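Local coordinates for protein CbbY (Rhodobacter sphaeroides, PDB 4UAS) that selectively dephosphorylates xylulose-1,5-bisphosphate, a potent Rubisco inhibitor made by Rubisco itself, as a magnesium-dependent phosphatase of the HAD superfamily, at residues E18-A23 with R76-R81; A23-F28 with W35-E40. One frame throughout, in Å; residues are numbered along the deposited sequence. Where two conformers were deposited one is given.

Interaction 1: residues E18-A23 with R76-R81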
# COMPACT_ATOMS: atom_id res chain seq x y z
N GLU A 18 -7.70 8.20 -2.70
CA GLU A 18 -8.81 9.13 -2.58
C GLU A 18 -9.84 8.59 -1.63
O GLU A 18 -10.52 9.36 -0.95
CB GLU A 18 -9.39 9.43 -3.95
CG GLU A 18 -8.73 10.51 -4.70
CD GLU A 18 -8.87 11.86 -3.99
OE1 GLU A 18 -8.12 12.07 -3.09
OE2 GLU A 18 -9.69 12.77 -4.43
N LEU A 19 -10.04 7.26 -1.57
CA LEU A 19 -10.95 6.70 -0.61
C LEU A 19 -10.42 6.87 0.82
O LEU A 19 -11.21 7.13 1.74
CB LEU A 19 -11.26 5.22 -0.95
CG LEU A 19 -12.55 4.68 -0.30
CD1 LEU A 19 -13.77 5.29 -1.00
CD2 LEU A 19 -12.60 3.17 -0.47
N HIS A 20 -9.14 6.66 1.04
CA HIS A 20 -8.56 6.97 2.32
C HIS A 20 -8.79 8.42 2.69
O HIS A 20 -9.15 8.71 3.83
CB HIS A 20 -7.04 6.70 2.33
CG HIS A 20 -6.67 5.25 2.44
ND1 HIS A 20 -6.90 4.53 3.57
CD2 HIS A 20 -6.08 4.43 1.53
CE1 HIS A 20 -6.47 3.29 3.34
NE2 HIS A 20 -5.97 3.21 2.14
N ARG A 21 -8.57 9.36 1.78
CA ARG A 21 -8.77 10.79 2.06
C ARG A 21 -10.19 11.07 2.46
O ARG A 21 -10.45 11.78 3.46
CB ARG A 21 -8.34 11.63 0.87
CG ARG A 21 -8.34 13.15 1.18
CD ARG A 21 -7.84 13.98 0.00
NE ARG A 21 -8.73 14.01 -1.14
CZ ARG A 21 -9.65 14.94 -1.37
NH1 ARG A 21 -9.87 15.92 -0.52
NH2 ARG A 21 -10.37 14.87 -2.48
N ARG A 22 -11.16 10.47 1.78
CA ARG A 22 -12.56 10.59 2.13
C ARG A 22 -12.78 10.06 3.54
O ARG A 22 -13.49 10.66 4.34
CB ARG A 22 -13.45 9.87 1.11
CG ARG A 22 -14.93 9.83 1.45
CD ARG A 22 -15.76 9.17 0.35
NE ARG A 22 -17.15 9.12 0.82
CZ ARG A 22 -18.09 8.39 0.20
NH1 ARG A 22 -17.79 7.72 -0.86
NH2 ARG A 22 -19.28 8.32 0.70
N ALA A 23 -12.26 8.87 3.85
CA ALA A 23 -12.46 8.28 5.16
C ALA A 23 -11.88 9.20 6.24
O ALA A 23 -12.47 9.37 7.32
CB ALA A 23 -11.83 6.92 5.24
N ARG A 76 -8.49 4.44 14.49
CA ARG A 76 -9.43 3.31 14.50
C ARG A 76 -10.75 3.69 13.84
O ARG A 76 -11.30 2.94 13.03
CB ARG A 76 -9.66 2.83 15.95
CG ARG A 76 -10.65 1.70 16.12
CD ARG A 76 -10.85 1.21 17.58
NE ARG A 76 -10.14 2.01 18.60
CZ ARG A 76 -8.81 1.95 18.83
NH1 ARG A 76 -8.25 2.71 19.79
NH2 ARG A 76 -8.02 1.15 18.09
N ALA A 77 -11.28 4.87 14.19
CA ALA A 77 -12.53 5.31 13.61
C ALA A 77 -12.41 5.48 12.07
O ALA A 77 -13.29 5.11 11.31
CB ALA A 77 -12.95 6.61 14.26
N LYS A 78 -11.29 6.03 11.65
CA LYS A 78 -11.07 6.23 10.22
C LYS A 78 -10.90 4.89 9.49
O LYS A 78 -11.40 4.74 8.37
CB LYS A 78 -9.84 7.12 10.00
CG LYS A 78 -9.42 7.27 8.53
CD LYS A 78 -8.32 6.25 8.13
CE LYS A 78 -8.16 6.15 6.63
NZ LYS A 78 -7.08 5.24 6.25
N THR A 79 -10.27 3.89 10.15
CA THR A 79 -10.15 2.58 9.57
C THR A 79 -11.48 1.93 9.38
O THR A 79 -11.77 1.37 8.32
CB THR A 79 -9.18 1.72 10.40
OG1 THR A 79 -7.91 2.34 10.41
CG2 THR A 79 -9.07 0.29 9.86
N GLU A 80 -12.32 1.99 10.42
CA GLU A 80 -13.67 1.46 10.32
C GLU A 80 -14.41 2.10 9.14
O GLU A 80 -15.13 1.42 8.38
CB GLU A 80 -14.40 1.68 11.61
CG GLU A 80 -13.84 0.84 12.78
CD GLU A 80 -14.39 1.23 14.12
OE1 GLU A 80 -15.23 2.18 14.20
OE2 GLU A 80 -13.97 0.61 15.12
N ARG A 81 -14.27 3.42 8.96
CA ARG A 81 -14.94 4.10 7.86
C ARG A 81 -14.40 3.63 6.51
O ARG A 81 -15.19 3.40 5.59
CB ARG A 81 -14.89 5.63 7.99
CG ARG A 81 -15.75 6.25 9.09
CD ARG A 81 -15.79 7.78 9.12
NE ARG A 81 -16.74 8.24 10.10
CZ ARG A 81 -18.00 8.60 9.80
NH1 ARG A 81 -18.82 9.00 10.77
NH2 ARG A 81 -18.44 8.61 8.54
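Lys78 reaches across from helix 71-87 to set its ammonium nitrogen against the edge of the His20 ring on helix 17-31, NZ to ND1 2.8 Å, tilted 20° from the ring plane. The ammonium is the donor and ND1 the acceptor, while the other ring nitrogen, NE2, is hydrogen-bonded to Asp10 OD1, so both nitrogens are used and the imidazole's rotation is fixed. Lys78 gets there by leaving its helix with CG anti to the backbone N (chi1 174°), bending at chi2 and running straight on to NZ. On the way its CE passes 4.0 Å from Ala23 CB, and the same methyl sits 3.8 Å from Lys78 O, the tight, buried side of the contact. Phe82 stacks on the His20 ring. Toward solvent the fit slackens: Arg81 starts toward helix 17-31, its CB 4.3 Å from Ala23 CB, but its outer chain, modelled in two conformers, leads away in the one given. The axes of 18-23 and 76-81 approach to 9.2 Å, their N-to-C directions 127° apart. Lys78 belongs to the substrate-binding residues, and His20 ties it to Asp10, the probable proton donor of the HAD-type DxDx(T/V) motif.

Interaction 2: residues A23-F28 with W35-E40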
# COMPACT_ATOMS: atom_id res chain seq x y z
N ALA A 23 -12.26 8.87 3.85
CA ALA A 23 -12.46 8.28 5.16
C ALA A 23 -11.88 9.20 6.24
O ALA A 23 -12.47 9.37 7.32
CB ALA A 23 -11.83 6.92 5.24
N PHE A 24 -10.68 9.79 6.02
CA PHE A 24 -10.14 10.73 6.97
C PHE A 24 -11.09 11.90 7.17
O PHE A 24 -11.45 12.26 8.29
CB PHE A 24 -8.76 11.26 6.54
CG PHE A 24 -7.58 10.34 6.78
CD1 PHE A 24 -7.16 10.12 8.08
CD2 PHE A 24 -6.89 9.75 5.74
CE1 PHE A 24 -6.04 9.32 8.33
CE2 PHE A 24 -5.81 8.95 5.99
CZ PHE A 24 -5.36 8.72 7.28
N ASN A 25 -11.48 12.56 6.06
CA ASN A 25 -12.28 13.78 6.20
C ASN A 25 -13.62 13.52 6.83
O ASN A 25 -14.11 14.31 7.65
CB ASN A 25 -12.41 14.46 4.83
CG ASN A 25 -11.13 15.09 4.40
OD1 ASN A 25 -10.37 15.60 5.24
ND2 ASN A 25 -10.88 15.15 3.11
N GLU A 26 -14.29 12.41 6.46
CA GLU A 26 -15.55 12.07 7.09
C GLU A 26 -15.41 11.78 8.57
O GLU A 26 -16.30 12.07 9.35
CB GLU A 26 -16.21 10.94 6.28
CG GLU A 26 -16.70 11.36 4.92
CD GLU A 26 -17.47 10.31 4.16
OE1 GLU A 26 -17.61 9.17 4.65
OE2 GLU A 26 -17.93 10.64 3.03
N THR A 27 -14.30 11.16 8.94
CA THR A 27 -14.02 10.88 10.35
C THR A 27 -13.85 12.19 11.12
O THR A 27 -14.38 12.39 12.20
CB THR A 27 -12.82 9.97 10.48
OG1 THR A 27 -13.08 8.72 9.88
CG2 THR A 27 -12.50 9.74 11.97
N PHE A 28 -13.11 13.09 10.54
CA PHE A 28 -12.87 14.39 11.17
C PHE A 28 -14.22 15.11 11.38
O PHE A 28 -14.48 15.65 12.45
CB PHE A 28 -11.96 15.25 10.32
CG PHE A 28 -10.54 14.68 10.09
CD1 PHE A 28 -10.00 13.72 10.90
CD2 PHE A 28 -9.80 15.16 9.03
CE1 PHE A 28 -8.74 13.22 10.64
CE2 PHE A 28 -8.56 14.67 8.76
CZ PHE A 28 -8.01 13.68 9.57
N TRP A 35 -10.81 19.99 10.98
CA TRP A 35 -9.75 19.53 10.07
C TRP A 35 -10.35 19.04 8.77
O TRP A 35 -11.39 18.38 8.74
CB TRP A 35 -8.96 18.36 10.70
CG TRP A 35 -8.56 18.54 12.11
CD1 TRP A 35 -8.33 19.71 12.80
CD2 TRP A 35 -8.23 17.50 13.00
NE1 TRP A 35 -7.97 19.42 14.09
CE2 TRP A 35 -7.88 18.06 14.23
CE3 TRP A 35 -8.22 16.09 12.86
CZ2 TRP A 35 -7.52 17.29 15.33
CZ3 TRP A 35 -7.90 15.30 13.99
CH2 TRP A 35 -7.51 15.90 15.20
N PHE A 36 -9.66 19.34 7.66
CA PHE A 36 -10.12 18.90 6.35
C PHE A 36 -8.89 18.87 5.43
O PHE A 36 -8.17 19.87 5.35
CB PHE A 36 -11.19 19.84 5.76
CG PHE A 36 -11.64 19.41 4.44
CD1 PHE A 36 -12.62 18.37 4.34
CD2 PHE A 36 -11.11 19.86 3.31
CE1 PHE A 36 -13.06 17.89 3.13
CE2 PHE A 36 -11.52 19.38 2.09
CZ PHE A 36 -12.49 18.39 1.96
N TRP A 37 -8.63 17.72 4.84
CA TRP A 37 -7.51 17.54 3.96
C TRP A 37 -7.92 17.54 2.48
O TRP A 37 -8.58 16.63 1.99
CB TRP A 37 -6.82 16.20 4.27
CG TRP A 37 -6.21 16.14 5.65
CD1 TRP A 37 -5.99 17.13 6.49
CD2 TRP A 37 -5.69 14.94 6.28
NE1 TRP A 37 -5.40 16.69 7.65
CE2 TRP A 37 -5.19 15.34 7.53
CE3 TRP A 37 -5.59 13.59 5.92
CZ2 TRP A 37 -4.59 14.43 8.41
CZ3 TRP A 37 -5.01 12.72 6.81
CH2 TRP A 37 -4.51 13.12 8.03
N ASP A 38 -7.57 18.64 1.80
CA ASP A 38 -7.77 18.73 0.37
C ASP A 38 -6.69 17.94 -0.36
O ASP A 38 -5.73 17.47 0.25
CB ASP A 38 -7.97 20.17 -0.14
CG ASP A 38 -6.84 21.08 0.09
OD1 ASP A 38 -5.65 20.67 0.11
OD2 ASP A 38 -7.13 22.36 0.20
N ARG A 39 -6.83 17.77 -1.67
CA ARG A 39 -5.84 17.01 -2.41
C ARG A 39 -4.42 17.55 -2.34
O ARG A 39 -3.45 16.82 -2.28
CB ARG A 39 -6.21 16.88 -3.88
CG ARG A 39 -7.29 15.93 -4.16
CD ARG A 39 -7.59 15.87 -5.63
NE ARG A 39 -8.46 14.80 -6.00
CZ ARG A 39 -8.81 14.53 -7.24
NH1 ARG A 39 -8.38 15.25 -8.27
NH2 ARG A 39 -9.61 13.54 -7.51
N GLU A 40 -4.31 18.89 -2.37
CA GLU A 40 -3.00 19.50 -2.31
C GLU A 40 -2.30 19.13 -0.99
O GLU A 40 -1.12 18.74 -0.97
CB GLU A 40 -3.13 21.03 -2.46
CG GLU A 40 -1.84 21.76 -2.30
CD GLU A 40 -1.91 23.25 -2.63
OE1 GLU A 40 -2.84 23.74 -3.22
OE2 GLU A 40 -0.90 23.93 -2.46
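The side-chain amide of Asn25 pairs with the backbone of Trp37 much as a neighbouring strand would: OD1 accepts from Trp37 N at 2.8 Å and ND2 donates to Trp37 O at 3.0 Å, both nearly straight. The amide lies flat over one face of the Phe36 ring, the planes 17° apart and Asn25 ND2 3.5 Å from Phe36 CE1. Phe36 swings back over it because CG stands anti to its own backbone N (chi1 179°). ND2 has a further acceptor in a bound MES molecule, probably from the crystallisation liquor. Beside this clamp Phe24, Phe28, Trp35 and Trp37 form an aromatic cluster within the helical cap domain, inserted between strands 4-7 and 110-114 as in relatives with a C1 cap. Phe28 takes part in two T-shaped pairs. Trp35 turns its edge to a Phe28 face, Trp35 CE3 to Phe28 CD1 3.6 Å, and Phe28 directs its own edge onto the face of Trp37, Phe28 CE2 to Trp37 CE2 3.6 Å. Trp37 CZ3 lies over the centre of the Phe24 ring, 3.5 Å from Phe24 CG, with the planes inclined at 46°. Phe58 of helix 51-61 meets both indoles edge-to-face, and Trp35 NE1 donates to Asp65 O.

Both contacts use helix 17-31 and share Ala23, with centres about 9 Å apart; residues 35-40 fall within the chain that runs between the two helices of interaction 1. Two polar ties join them: Glu18 OE2 pairs with Arg39 NE at 2.8 Å in a salt bridge, and Arg21 NH1 probably donates to Trp37 O at 2.9 Å, the carbonyl that Asn25 also uses. Phe24 connects the aromatic cluster to the substrate-binding residues, making a cation-pi contact with Lys78 and touching Arg54. Interaction 1 lies closer to the metal: the side chain of His20 is about 9 Å from the magnesium ion, that of Phe24 about 13 Å.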